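Local structure of Methylcobalamin\: coenzyme M methyltransferase (Methanosarcina mazei, 4AY7) at residues 14-19 with 203-208; 31-36 with 341-346; 44-49 with 98-103; 76-81 with 138-143. The protein catalyses the zinc-dependent transfer of a methyl group from a methylated corrinoid to the thiol of coenzyme M in methanogenesis. One frame throughout, in Å; residues are numbered along the deposited sequence.

Contact 1 (14-19 with 203-208); sequences TLKTRL and GADVIA
Lys16 and Asp205 meet through the aliphatic part of the lysine rather than through its charge. CG of Lys16 stands anti to the backbone N (chi1 169°), and with chi2 straight as well the chain carries CD up to the carboxylate, where CD of Lys16 lies 3.5 Å from OD1 of Asp205, the two side chains crossing at about a right angle. The bend at chi3 (82°) then turns CE and NZ aside. NZ of Lys16 remains 4.1 Å from OD1 of Asp205, too far for a salt bridge, and gives its hydrogen bond to Pro146 O instead. The carboxylate of Asp205 is held mainly through OD2, which forms a salt bridge with Arg141 and accepts from Ile150 N. With an alanine here, Arg141 would probably lose its charged mate and the Ile150 amide its side-chain acceptor. The contact sets the N-terminal helix 15-24 against strand 206-210 of the TIM barrel's parallel sheet and the residues leading into it. Thr14 and Thr17 close that helix at its beginning with a capping box: Thr17 N donates to Thr14 OG1 over 3.1 Å, and Thr14 N to Thr17 OG1 over 2.9 Å. One turn on from Lys16, Leu19 points its side chain at the strand, and its CD2 lies 4.1 Å from CG2 of Val206, again at about a right angle. Val206 also packs on Leu20 and Leu23, a little further along the same helix.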
loop_
_atom_site.group_PDB
_atom_site.type_symbol
_atom_site.label_atom_id
_atom_site.label_comp_id
_atom_site.label_asym_id
_atom_site.label_seq_id
_atom_site.Cartn_x
_atom_site.Cartn_y
_atom_site.Cartn_z
ATOM N N THR A 14 8.491 21.095 -0.547
ATOM C CA THR A 14 8.818 20.286 0.627
ATOM C C THR A 14 8.626 18.850 0.205
ATOM O O THR A 14 8.063 18.571 -0.856
ATOM C CB THR A 14 7.942 20.615 1.838
ATOM O OG1 THR A 14 6.572 20.254 1.595
ATOM C CG2 THR A 14 8.058 22.058 2.190
ATOM N N LEU A 15 9.110 17.925 1.026
ATOM C CA LEU A 15 8.935 16.533 0.673
ATOM C C LEU A 15 7.447 16.233 0.525
ATOM O O LEU A 15 7.092 15.402 -0.326
ATOM C CB LEU A 15 9.522 15.581 1.712
ATOM C CG LEU A 15 11.028 15.603 1.988
ATOM C CD1 LEU A 15 11.310 14.534 3.065
ATOM C CD2 LEU A 15 11.909 15.540 0.725
ATOM N N LYS A 16 6.623 16.865 1.353
ATOM C CA LYS A 16 5.203 16.640 1.332
ATOM C C LYS A 16 4.564 17.214 0.067
ATOM O O LYS A 16 3.832 16.510 -0.627
ATOM C CB LYS A 16 4.471 17.175 2.609
ATOM C CG LYS A 16 2.930 17.190 2.507
ATOM C CD LYS A 16 2.204 17.418 3.811
ATOM C CE LYS A 16 2.050 18.842 4.312
ATOM N NZ LYS A 16 1.526 18.790 5.778
ATOM N N THR A 17 4.851 18.482 -0.220
ATOM C CA THR A 17 4.240 19.179 -1.392
ATOM C C THR A 17 4.676 18.537 -2.704
ATOM O O THR A 17 3.868 18.435 -3.636
ATOM C CB THR A 17 4.423 20.693 -1.453
ATOM O OG1 THR A 17 5.786 20.990 -1.515
ATOM C CG2 THR A 17 3.746 21.504 -0.325
ATOM N N ARG A 18 5.917 18.071 -2.766
ATOM C CA ARG A 18 6.422 17.403 -3.976
ATOM C C ARG A 18 5.686 16.097 -4.173
ATOM O O ARG A 18 5.351 15.739 -5.316
ATOM C CB ARG A 18 7.909 17.142 -3.893
ATOM C CG ARG A 18 8.513 16.503 -5.119
ATOM C CD ARG A 18 9.988 16.247 -4.984
ATOM N NE ARG A 18 10.763 17.499 -4.853
ATOM C CZ ARG A 18 11.445 17.887 -3.773
ATOM N NH1 ARG A 18 11.472 17.172 -2.682
ATOM N NH2 ARG A 18 12.117 19.026 -3.791
ATOM N N LEU A 19 5.533 15.307 -3.084
ATOM C CA LEU A 19 4.869 13.997 -3.246
ATOM C C LEU A 19 3.461 14.158 -3.782
ATOM O O LEU A 19 3.029 13.440 -4.679
ATOM C CB LEU A 19 4.895 13.107 -1.970
ATOM C CG LEU A 19 4.267 11.702 -2.097
ATOM C CD1 LEU A 19 4.909 10.913 -3.248
ATOM C CD2 LEU A 19 4.293 10.943 -0.744
ATOM N N GLY A 203 -3.556 12.253 10.454
ATOM C CA GLY A 203 -2.429 12.976 9.888
ATOM C C GLY A 203 -1.771 12.401 8.619
ATOM O O GLY A 203 -0.822 13.011 8.104
ATOM N N ALA A 204 -2.310 11.289 8.071
ATOM C CA ALA A 204 -1.832 10.711 6.794
ATOM C C ALA A 204 -2.185 11.647 5.665
ATOM O O ALA A 204 -3.276 12.232 5.617
ATOM C CB ALA A 204 -2.427 9.316 6.501
ATOM N N ASP A 205 -1.254 11.750 4.735
ATOM C CA ASP A 205 -1.356 12.637 3.556
ATOM C C ASP A 205 -1.771 11.897 2.305
ATOM O O ASP A 205 -2.377 12.490 1.381
ATOM C CB ASP A 205 0.004 13.312 3.308
ATOM C CG ASP A 205 0.436 14.196 4.494
ATOM O OD1 ASP A 205 -0.275 15.168 4.903
ATOM O OD2 ASP A 205 1.449 13.852 5.108
ATOM N N VAL A 206 -1.359 10.633 2.241
ATOM C CA VAL A 206 -1.676 9.746 1.147
ATOM C C VAL A 206 -2.207 8.472 1.775
ATOM O O VAL A 206 -1.625 8.029 2.759
ATOM C CB VAL A 206 -0.369 9.451 0.382
ATOM C CG1 VAL A 206 -0.625 8.391 -0.699
ATOM C CG2 VAL A 206 0.191 10.728 -0.204
ATOM N N ILE A 207 -3.239 7.852 1.211
ATOM C CA ILE A 207 -3.665 6.528 1.644
ATOM C C ILE A 207 -3.303 5.673 0.463
ATOM O O ILE A 207 -3.795 5.953 -0.609
ATOM C CB ILE A 207 -5.191 6.374 1.998
ATOM C CG1 ILE A 207 -5.521 7.408 3.073
ATOM C CG2 ILE A 207 -5.476 4.921 2.403
ATOM C CD1 ILE A 207 -4.756 7.194 4.413
ATOM N N ALA A 208 -2.491 4.649 0.704
ATOM C CA ALA A 208 -2.128 3.630 -0.244
ATOM C C ALA A 208 -2.719 2.268 0.074
ATOM O O ALA A 208 -2.418 1.640 1.143
ATOM C CB ALA A 208 -0.622 3.518 -0.291
#

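Contact 2 (31-36 with 341-346); sequences VPVCSV and AARDEF
The guanidinium group of Arg343 takes Val33 over one face and Val31 at its edge. CG1 of Val33 sits 3.7 Å above the plane, displaced toward the rim. At the edge, NH1 of Arg343 donates to the carbonyl O of Val31 over 2.9 Å, nearly straight at 166° and in the plane of the group. On another part of the rim, NE and NH2 both reach OD1 of Asp344, the next residue of the helix. NE of Arg343 lies 2.8 Å from OD1 of Asp344, making a side-on salt bridge to a single oxygen. The bend at chi2 (-76°) brings CD of Arg343 to 3.2 Å from Val31 O, and the one at chi3 (-52°) turns the guanidinium back to its helical neighbour. NH2 of Arg343 has a further ion pair with Glu76. The loop passes between the two outermost strands of the parallel sheet: Pro32 and Cys34 share backbone hydrogen bonds with Leu321 of strand 320-323, and Val33 with Glu76, just ahead of strand 78-80. A leucine in place of Arg343 would probably strip Asp344 and Glu76 of their common cation and leave Val31 O without this donor. With two carboxylates and a carbonyl around its rim, the guanidinium is fixed in rotation, and the buried cation is probably stabilised by the two acids, of which Asp344 lies at the exposed side.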
loop_
_atom_site.group_PDB
_atom_site.type_symbol
_atom_site.label_atom_id
_atom_site.label_comp_id
_atom_site.label_asym_id
_atom_site.label_seq_id
_atom_site.Cartn_x
_atom_site.Cartn_y
_atom_site.Cartn_z
ATOM N N VAL A 31 11.542 13.891 -9.453
ATOM C CA VAL A 31 10.707 12.759 -9.028
ATOM C C VAL A 31 11.015 12.442 -7.534
ATOM O O VAL A 31 12.196 12.300 -7.171
ATOM C CB VAL A 31 11.007 11.541 -9.911
ATOM C CG1 VAL A 31 10.346 10.271 -9.383
ATOM C CG2 VAL A 31 10.659 11.850 -11.402
ATOM N N PRO A 32 9.989 12.433 -6.654
ATOM C CA PRO A 32 10.211 12.001 -5.244
ATOM C C PRO A 32 10.545 10.554 -5.214
ATOM O O PRO A 32 10.116 9.793 -6.116
ATOM C CB PRO A 32 8.857 12.180 -4.591
ATOM C CG PRO A 32 7.915 12.171 -5.688
ATOM C CD PRO A 32 8.565 12.616 -6.937
ATOM N N VAL A 33 11.317 10.164 -4.196
ATOM C CA VAL A 33 11.693 8.766 -4.003
ATOM C C VAL A 33 11.205 8.352 -2.652
ATOM O O VAL A 33 11.582 8.940 -1.643
ATOM C CB VAL A 33 13.175 8.486 -4.196
ATOM C CG1 VAL A 33 14.051 9.415 -3.331
ATOM C CG2 VAL A 33 13.476 7.008 -4.025
ATOM N N CYS A 34 10.325 7.377 -2.667
ATOM C CA CYS A 34 9.777 6.866 -1.385
ATOM C C CYS A 34 9.141 5.530 -1.587
ATOM O O CYS A 34 9.251 4.970 -2.675
ATOM C CB CYS A 34 8.787 7.839 -0.803
ATOM S SG CYS A 34 7.290 7.924 -1.720
ATOM N N SER A 35 8.536 4.977 -0.522
ATOM C CA SER A 35 7.756 3.736 -0.643
ATOM C C SER A 35 6.348 3.959 -0.203
ATOM O O SER A 35 6.111 4.625 0.825
ATOM C CB SER A 35 8.431 2.631 0.182
ATOM O OG SER A 35 7.782 1.405 -0.109
ATOM N N VAL A 36 5.407 3.428 -0.972
ATOM C CA VAL A 36 4.017 3.456 -0.653
ATOM C C VAL A 36 3.643 2.066 -0.142
ATOM O O VAL A 36 2.544 1.861 0.318
ATOM C CB VAL A 36 3.100 3.929 -1.819
ATOM C CG1 VAL A 36 3.496 5.332 -2.268
ATOM C CG2 VAL A 36 3.198 2.996 -3.040
ATOM N N ALA A 341 19.910 7.257 -3.903
ATOM C CA ALA A 341 21.113 7.671 -4.635
ATOM C C ALA A 341 20.875 7.711 -6.176
ATOM O O ALA A 341 21.241 8.655 -6.806
ATOM C CB ALA A 341 22.324 6.775 -4.277
ATOM N N ALA A 342 20.202 6.713 -6.737
ATOM C CA ALA A 342 19.872 6.723 -8.154
ATOM C C ALA A 342 19.058 7.973 -8.554
ATOM O O ALA A 342 19.209 8.560 -9.635
ATOM C CB ALA A 342 19.147 5.432 -8.508
ATOM N N ARG A 343 18.149 8.369 -7.679
ATOM C CA ARG A 343 17.314 9.519 -7.982
ATOM C C ARG A 343 18.229 10.742 -7.980
ATOM O O ARG A 343 18.182 11.555 -8.870
ATOM C CB ARG A 343 16.185 9.673 -6.972
ATOM C CG ARG A 343 15.070 10.642 -7.342
ATOM C CD ARG A 343 15.387 12.102 -7.210
ATOM N NE ARG A 343 15.926 12.403 -5.873
ATOM C CZ ARG A 343 15.205 12.825 -4.868
ATOM N NH1 ARG A 343 13.904 12.852 -4.907
ATOM N NH2 ARG A 343 15.791 13.102 -3.745
ATOM N N ASP A 344 19.044 10.881 -6.945
ATOM C CA ASP A 344 19.897 12.095 -6.877
ATOM C C ASP A 344 20.870 12.230 -8.094
ATOM O O ASP A 344 21.107 13.333 -8.664
ATOM C CB ASP A 344 20.606 12.124 -5.521
ATOM C CG ASP A 344 19.636 12.415 -4.373
ATOM O OD1 ASP A 344 18.436 12.680 -4.638
ATOM O OD2 ASP A 344 20.031 12.318 -3.194
ATOM N N GLU A 345 21.336 11.080 -8.548
ATOM C CA GLU A 345 22.239 10.970 -9.666
ATOM C C GLU A 345 21.629 11.406 -10.996
ATOM O O GLU A 345 22.269 12.062 -11.823
ATOM C CB GLU A 345 22.691 9.517 -9.759
ATOM C CG GLU A 345 23.799 9.231 -8.753
ATOM C CD GLU A 345 24.334 7.807 -8.855
ATOM O OE1 GLU A 345 24.204 7.188 -9.959
ATOM O OE2 GLU A 345 24.872 7.323 -7.823
ATOM N N PHE A 346 20.378 11.048 -11.191
ATOM C CA PHE A 346 19.634 11.376 -12.397
ATOM C C PHE A 346 19.602 12.891 -12.567
ATOM O O PHE A 346 19.571 13.390 -13.660
ATOM C CB PHE A 346 18.219 10.798 -12.253
ATOM C CG PHE A 346 17.394 10.893 -13.469
ATOM C CD1 PHE A 346 17.593 10.009 -14.533
ATOM C CD2 PHE A 346 16.459 11.852 -13.578
ATOM C CE1 PHE A 346 16.818 10.104 -15.685
ATOM C CE2 PHE A 346 15.621 11.910 -14.710
ATOM C CZ PHE A 346 15.826 11.042 -15.772
#

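Contact 3 (44-49 with 98-103); sequences LMDVVG and GTKNRQ
CG of Met45 is anti to the carbonyl carbon (chi1 -66°), which sends the thioether from helix 42-48 toward the loop 98-103, while Lys100 leaves its backbone with CG roughly opposite the backbone N (chi1 -153°) and heads for the helix. Both chains are extended beyond CG, and they slide past each other in opposite directions. The sulfur thus lies beside the root of the lysine, SD of Met45 being 3.8 Å from CG of Lys100. The methyl group goes further, with CE of Met45 3.4 Å from the backbone O of Lys100, a carbonyl that this contact buries and that has no polar partner in the model. At the other end of the lysine, the ammonium reaches Asp46, whose side chain crosses it at about a right angle. NZ of Lys100 and OD1 of Asp46 form a salt bridge, modelled at 2.4 Å, so short that the exact separation is doubtful. OD2 of Asp46 lies farther off, 3.5 Å from NZ of Lys100. This ion pair is at the surface, whereas Met45 is buried against Trp52 and Leu65. Lys100 projects from a type I turn between Thr99 and Arg102, in which Arg102 N donates to Thr99 O over 3.2 Å, and Thr99 OG1 accepts from Asn101 N in an ST turn. The turn belongs to the connection of the two-stranded antiparallel hairpin 94-96 and 105-108, and just beyond it comes Gln103, a coenzyme M-binding residue that touches Gln38 of the same site; coenzyme M itself is absent from this model.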
loop_
_atom_site.group_PDB
_atom_site.type_symbol
_atom_site.label_atom_id
_atom_site.label_comp_id
_atom_site.label_asym_id
_atom_site.label_seq_id
_atom_site.Cartn_x
_atom_site.Cartn_y
_atom_site.Cartn_z
ATOM N N LEU A 44 16.833 -2.606 10.409
ATOM C CA LEU A 44 16.382 -1.421 11.161
ATOM C C LEU A 44 15.647 -1.874 12.439
ATOM O O LEU A 44 15.832 -1.272 13.521
ATOM C CB LEU A 44 15.537 -0.478 10.295
ATOM C CG LEU A 44 16.394 0.246 9.242
ATOM C CD1 LEU A 44 15.552 1.218 8.450
ATOM C CD2 LEU A 44 17.641 0.915 9.875
ATOM N N MET A 45 14.932 -2.999 12.363
ATOM C CA MET A 45 14.311 -3.562 13.589
ATOM C C MET A 45 15.414 -3.748 14.622
ATOM O O MET A 45 15.217 -3.364 15.746
ATOM C CB MET A 45 13.654 -4.921 13.369
ATOM C CG MET A 45 12.441 -4.859 12.454
ATOM S SD MET A 45 11.936 -6.557 12.178
ATOM C CE MET A 45 10.960 -6.439 10.643
ATOM N N ASP A 46 16.510 -4.370 14.217
ATOM C CA ASP A 46 17.677 -4.586 15.099
ATOM C C ASP A 46 18.305 -3.278 15.620
ATOM O O ASP A 46 18.538 -3.169 16.807
ATOM C CB ASP A 46 18.719 -5.462 14.379
ATOM C CG ASP A 46 18.298 -6.932 14.343
ATOM O OD1 ASP A 46 17.215 -7.280 14.880
ATOM O OD2 ASP A 46 19.033 -7.772 13.813
ATOM N N VAL A 47 18.535 -2.290 14.754
ATOM C CA VAL A 47 19.248 -1.033 15.134
ATOM C C VAL A 47 18.457 -0.284 16.208
ATOM O O VAL A 47 18.987 0.030 17.280
ATOM C CB VAL A 47 19.473 -0.098 13.923
ATOM C CG1 VAL A 47 19.934 1.283 14.369
ATOM C CG2 VAL A 47 20.484 -0.664 12.900
ATOM N N VAL A 48 17.158 -0.036 15.926
ATOM C CA VAL A 48 16.335 0.777 16.823
ATOM C C VAL A 48 15.460 -0.070 17.730
ATOM O O VAL A 48 14.559 0.491 18.417
ATOM C CB VAL A 48 15.347 1.663 16.045
ATOM C CG1 VAL A 48 16.098 2.701 15.210
ATOM C CG2 VAL A 48 14.421 0.800 15.166
ATOM N N GLY A 49 15.706 -1.386 17.810
ATOM C CA GLY A 49 14.972 -2.216 18.800
ATOM C C GLY A 49 13.450 -2.170 18.675
ATOM O O GLY A 49 12.689 -2.125 19.692
ATOM N N GLY A 98 2.663 -13.628 13.389
ATOM C CA GLY A 98 3.917 -13.863 12.651
ATOM C C GLY A 98 5.130 -13.621 13.518
ATOM O O GLY A 98 5.087 -13.741 14.726
ATOM N N THR A 99 6.249 -13.365 12.872
ATOM C CA THR A 99 7.571 -13.360 13.506
ATOM C C THR A 99 8.364 -12.201 12.956
ATOM O O THR A 99 7.922 -11.394 12.080
ATOM C CB THR A 99 8.384 -14.607 13.101
ATOM O OG1 THR A 99 8.634 -14.534 11.680
ATOM C CG2 THR A 99 7.659 -15.903 13.455
ATOM N N LYS A 100 9.601 -12.122 13.466
ATOM C CA LYS A 100 10.467 -11.100 13.040
ATOM C C LYS A 100 10.557 -10.948 11.503
ATOM O O LYS A 100 10.705 -9.834 11.004
ATOM C CB LYS A 100 11.864 -11.290 13.650
ATOM C CG LYS A 100 12.614 -9.983 13.791
ATOM C CD LYS A 100 14.002 -10.284 14.307
ATOM C CE LYS A 100 14.815 -9.039 14.338
ATOM N NZ LYS A 100 16.154 -9.390 14.904
ATOM N N ASN A 101 10.458 -12.009 10.714
ATOM C CA ASN A 101 10.465 -11.768 9.263
ATOM C C ASN A 101 9.259 -12.333 8.463
ATOM O O ASN A 101 9.314 -12.408 7.249
ATOM C CB ASN A 101 11.793 -12.192 8.667
ATOM C CG ASN A 101 12.002 -13.651 8.726
ATOM O OD1 ASN A 101 11.848 -14.264 9.781
ATOM N ND2 ASN A 101 12.376 -14.237 7.604
ATOM N N ARG A 102 8.168 -12.687 9.155
ATOM C CA ARG A 102 7.014 -13.303 8.543
ATOM C C ARG A 102 5.860 -12.373 8.975
ATOM O O ARG A 102 5.631 -12.248 10.169
ATOM C CB ARG A 102 6.827 -14.688 9.157
ATOM C CG ARG A 102 6.080 -15.732 8.344
ATOM C CD ARG A 102 6.194 -17.127 8.976
ATOM N NE ARG A 102 5.278 -17.157 10.112
ATOM C CZ ARG A 102 5.386 -17.903 11.213
ATOM N NH1 ARG A 102 6.402 -18.776 11.391
ATOM N NH2 ARG A 102 4.465 -17.734 12.170
ATOM N N GLN A 103 5.221 -11.723 8.011
ATOM C CA GLN A 103 4.189 -10.697 8.280
ATOM C C GLN A 103 2.958 -11.371 8.909
ATOM O O GLN A 103 2.743 -12.520 8.672
ATOM C CB GLN A 103 3.719 -9.988 6.977
ATOM C CG GLN A 103 4.706 -9.002 6.539
ATOM C CD GLN A 103 4.293 -8.281 5.274
ATOM O OE1 GLN A 103 4.183 -8.901 4.196
ATOM N NE2 GLN A 103 4.075 -6.963 5.394
#

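Contact 4 (76-81 with 138-143); sequences EAVRLP and KIIREK
Val78 and Leu80, on one face of their strand, meet a single residue of segment 138-143, Ile140. Just before it in the helix, Ile139 packs on Glu60 and Ala63 of helix 59-71. Ile140 then points at the strand, its longer branch extended (chi2 165°), and meets both partners tip to tip. CD1 of Ile140 touches CD1 of Leu80, whose CG stands in the crowded position between the backbone N and the carbonyl carbon (chi1 72°), at 3.6 Å. The same CD1 of Ile140 lies 3.7 Å from CG1 of Val78, so one methyl group touches both residues. The shorter branch takes the Val78 side alone, with CG2 of Ile140 3.8 Å from CG1 of Val78. Arg141 next binds the carbonyls of Gly145 and Val148 through NH1, its NH2 being turned to Asp205, and Lys143 pairs with Glu71. Helix 130-144 leads on to strand 150-155, the parallel neighbour of strand 78-80, so the contact lies within a beta-alpha-beta crossover of the barrel. No hydrogen bond joins the two segments: the attachment is wholly apolar and depends on the fit of branched side chains.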
loop_
_atom_site.group_PDB
_atom_site.type_symbol
_atom_site.label_atom_id
_atom_site.label_comp_id
_atom_site.label_asym_id
_atom_site.label_seq_id
_atom_site.Cartn_x
_atom_site.Cartn_y
_atom_site.Cartn_z
ATOM N N GLU A 76 11.630 9.504 1.106
ATOM C CA GLU A 76 11.047 10.819 1.304
ATOM C C GLU A 76 9.615 10.772 1.735
ATOM O O GLU A 76 8.862 11.667 1.435
ATOM C CB GLU A 76 11.253 11.611 0.014
ATOM C CG GLU A 76 12.749 11.862 -0.201
ATOM C CD GLU A 76 13.113 12.568 -1.520
ATOM O OE1 GLU A 76 12.370 12.506 -2.536
ATOM O OE2 GLU A 76 14.170 13.256 -1.499
ATOM N N ALA A 77 9.256 9.782 2.558
ATOM C CA ALA A 77 7.918 9.702 3.173
ATOM C C ALA A 77 8.051 8.744 4.342
ATOM O O ALA A 77 9.047 8.041 4.447
ATOM C CB ALA A 77 6.886 9.165 2.206
ATOM N N VAL A 78 7.090 8.750 5.238
ATOM C CA VAL A 78 7.056 7.726 6.315
ATOM C C VAL A 78 5.819 6.922 6.066
ATOM O O VAL A 78 4.727 7.514 6.009
ATOM C CB VAL A 78 6.981 8.345 7.709
ATOM C CG1 VAL A 78 6.946 7.234 8.804
ATOM C CG2 VAL A 78 8.185 9.253 7.955
ATOM N N ARG A 79 5.945 5.600 5.980
ATOM C CA ARG A 79 4.845 4.697 5.620
ATOM C C ARG A 79 4.626 3.731 6.829
ATOM O O ARG A 79 5.572 3.142 7.357
ATOM C CB ARG A 79 5.241 3.849 4.449
ATOM C CG ARG A 79 4.112 3.266 3.611
ATOM C CD ARG A 79 3.578 2.025 4.110
ATOM N NE ARG A 79 2.717 1.265 3.216
ATOM C CZ ARG A 79 2.211 0.116 3.614
ATOM N NH1 ARG A 79 2.493 -0.368 4.828
ATOM N NH2 ARG A 79 1.445 -0.610 2.827
ATOM N N LEU A 80 3.371 3.550 7.153
ATOM C CA LEU A 80 2.925 2.595 8.180
ATOM C C LEU A 80 1.557 2.058 7.845
ATOM O O LEU A 80 0.825 2.677 7.063
ATOM C CB LEU A 80 2.921 3.273 9.546
ATOM C CG LEU A 80 1.886 4.305 9.902
ATOM C CD1 LEU A 80 1.946 4.563 11.398
ATOM C CD2 LEU A 80 2.109 5.652 9.199
ATOM N N PRO A 81 1.159 0.926 8.453
ATOM C CA PRO A 81 1.912 0.022 9.286
ATOM C C PRO A 81 2.662 -0.992 8.431
ATOM O O PRO A 81 3.166 -0.604 7.339
ATOM C CB PRO A 81 0.807 -0.642 10.138
ATOM C CG PRO A 81 -0.355 -0.738 9.194
ATOM C CD PRO A 81 -0.246 0.486 8.299
ATOM N N LYS A 138 0.052 9.938 14.679
ATOM C CA LYS A 138 0.228 11.190 15.463
ATOM C C LYS A 138 1.616 11.324 16.035
ATOM O O LYS A 138 2.193 12.414 16.055
ATOM C CB LYS A 138 -0.777 11.241 16.592
ATOM C CG LYS A 138 -2.195 11.289 16.053
ATOM C CD LYS A 138 -3.204 11.106 17.176
ATOM C CE LYS A 138 -4.400 10.236 16.737
ATOM N NZ LYS A 138 -4.764 9.407 17.917
ATOM N N ILE A 139 2.178 10.216 16.487
ATOM C CA ILE A 139 3.568 10.239 16.987
ATOM C C ILE A 139 4.551 10.607 15.862
ATOM O O ILE A 139 5.475 11.392 16.071
ATOM C CB ILE A 139 3.981 8.909 17.527
ATOM C CG1 ILE A 139 3.137 8.570 18.777
ATOM C CG2 ILE A 139 5.470 8.887 17.922
ATOM C CD1 ILE A 139 3.435 7.164 19.283
ATOM N N ILE A 140 4.382 9.983 14.695
ATOM C CA ILE A 140 5.206 10.320 13.481
ATOM C C ILE A 140 5.092 11.816 13.101
ATOM O O ILE A 140 6.088 12.514 13.063
ATOM C CB ILE A 140 4.827 9.441 12.281
ATOM C CG1 ILE A 140 5.240 8.003 12.606
ATOM C CG2 ILE A 140 5.413 10.003 10.951
ATOM C CD1 ILE A 140 4.610 6.967 11.665
ATOM N N ARG A 141 3.863 12.312 12.974
ATOM C CA ARG A 141 3.630 13.718 12.703
ATOM C C ARG A 141 4.322 14.632 13.689
ATOM O O ARG A 141 4.954 15.609 13.307
ATOM C CB ARG A 141 2.146 14.069 12.671
ATOM C CG ARG A 141 1.905 15.548 12.394
ATOM C CD ARG A 141 2.422 16.020 11.014
ATOM N NE ARG A 141 1.715 15.370 9.912
ATOM C CZ ARG A 141 2.247 15.082 8.699
ATOM N NH1 ARG A 141 3.535 15.324 8.431
ATOM N NH2 ARG A 141 1.495 14.521 7.742
ATOM N N GLU A 142 4.234 14.329 14.965
ATOM C CA GLU A 142 4.828 15.203 15.931
ATOM C C GLU A 142 6.330 15.229 15.763
ATOM O O GLU A 142 6.934 16.249 16.002
ATOM C CB GLU A 142 4.458 14.773 17.374
ATOM C CG GLU A 142 5.032 15.713 18.415
ATOM C CD GLU A 142 4.395 15.551 19.795
ATOM O OE1 GLU A 142 3.755 14.477 20.100
ATOM O OE2 GLU A 142 4.566 16.510 20.591
ATOM N N LYS A 143 6.932 14.109 15.400
ATOM C CA LYS A 143 8.394 14.052 15.291
ATOM C C LYS A 143 8.917 14.682 14.003
ATOM O O LYS A 143 9.935 15.370 14.018
ATOM C CB LYS A 143 8.932 12.641 15.316
ATOM C CG LYS A 143 10.331 12.637 15.911
ATOM C CD LYS A 143 11.356 11.946 15.043
ATOM C CE LYS A 143 12.744 12.020 15.711
ATOM N NZ LYS A 143 13.421 10.700 15.483
#

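Overall arrangement
From the N terminus, helix 15-24 is tied by contact 1 to strand 206-210, and the loop 31-36 by contact 2 to the C-terminal helix 333-346, so these two long closures cross. Contact 3 (helix 42-48 with the hairpin loop 98-103) and contact 4 (strand 78-80 with helix 130-144) are much shorter, cross each other, and both fall within the spans of contacts 1 and 2. Contacts 1, 2 and 4 touch one another: Arg141 connects 4 to 1, Glu76 connects 4 to 2, and Leu19 packs on Pro32 and Cys34 between 1 and 2. Contact 3 stands apart, about 7 Å from contact 4 at the nearest atoms, and holds Gln103 of the coenzyme M site.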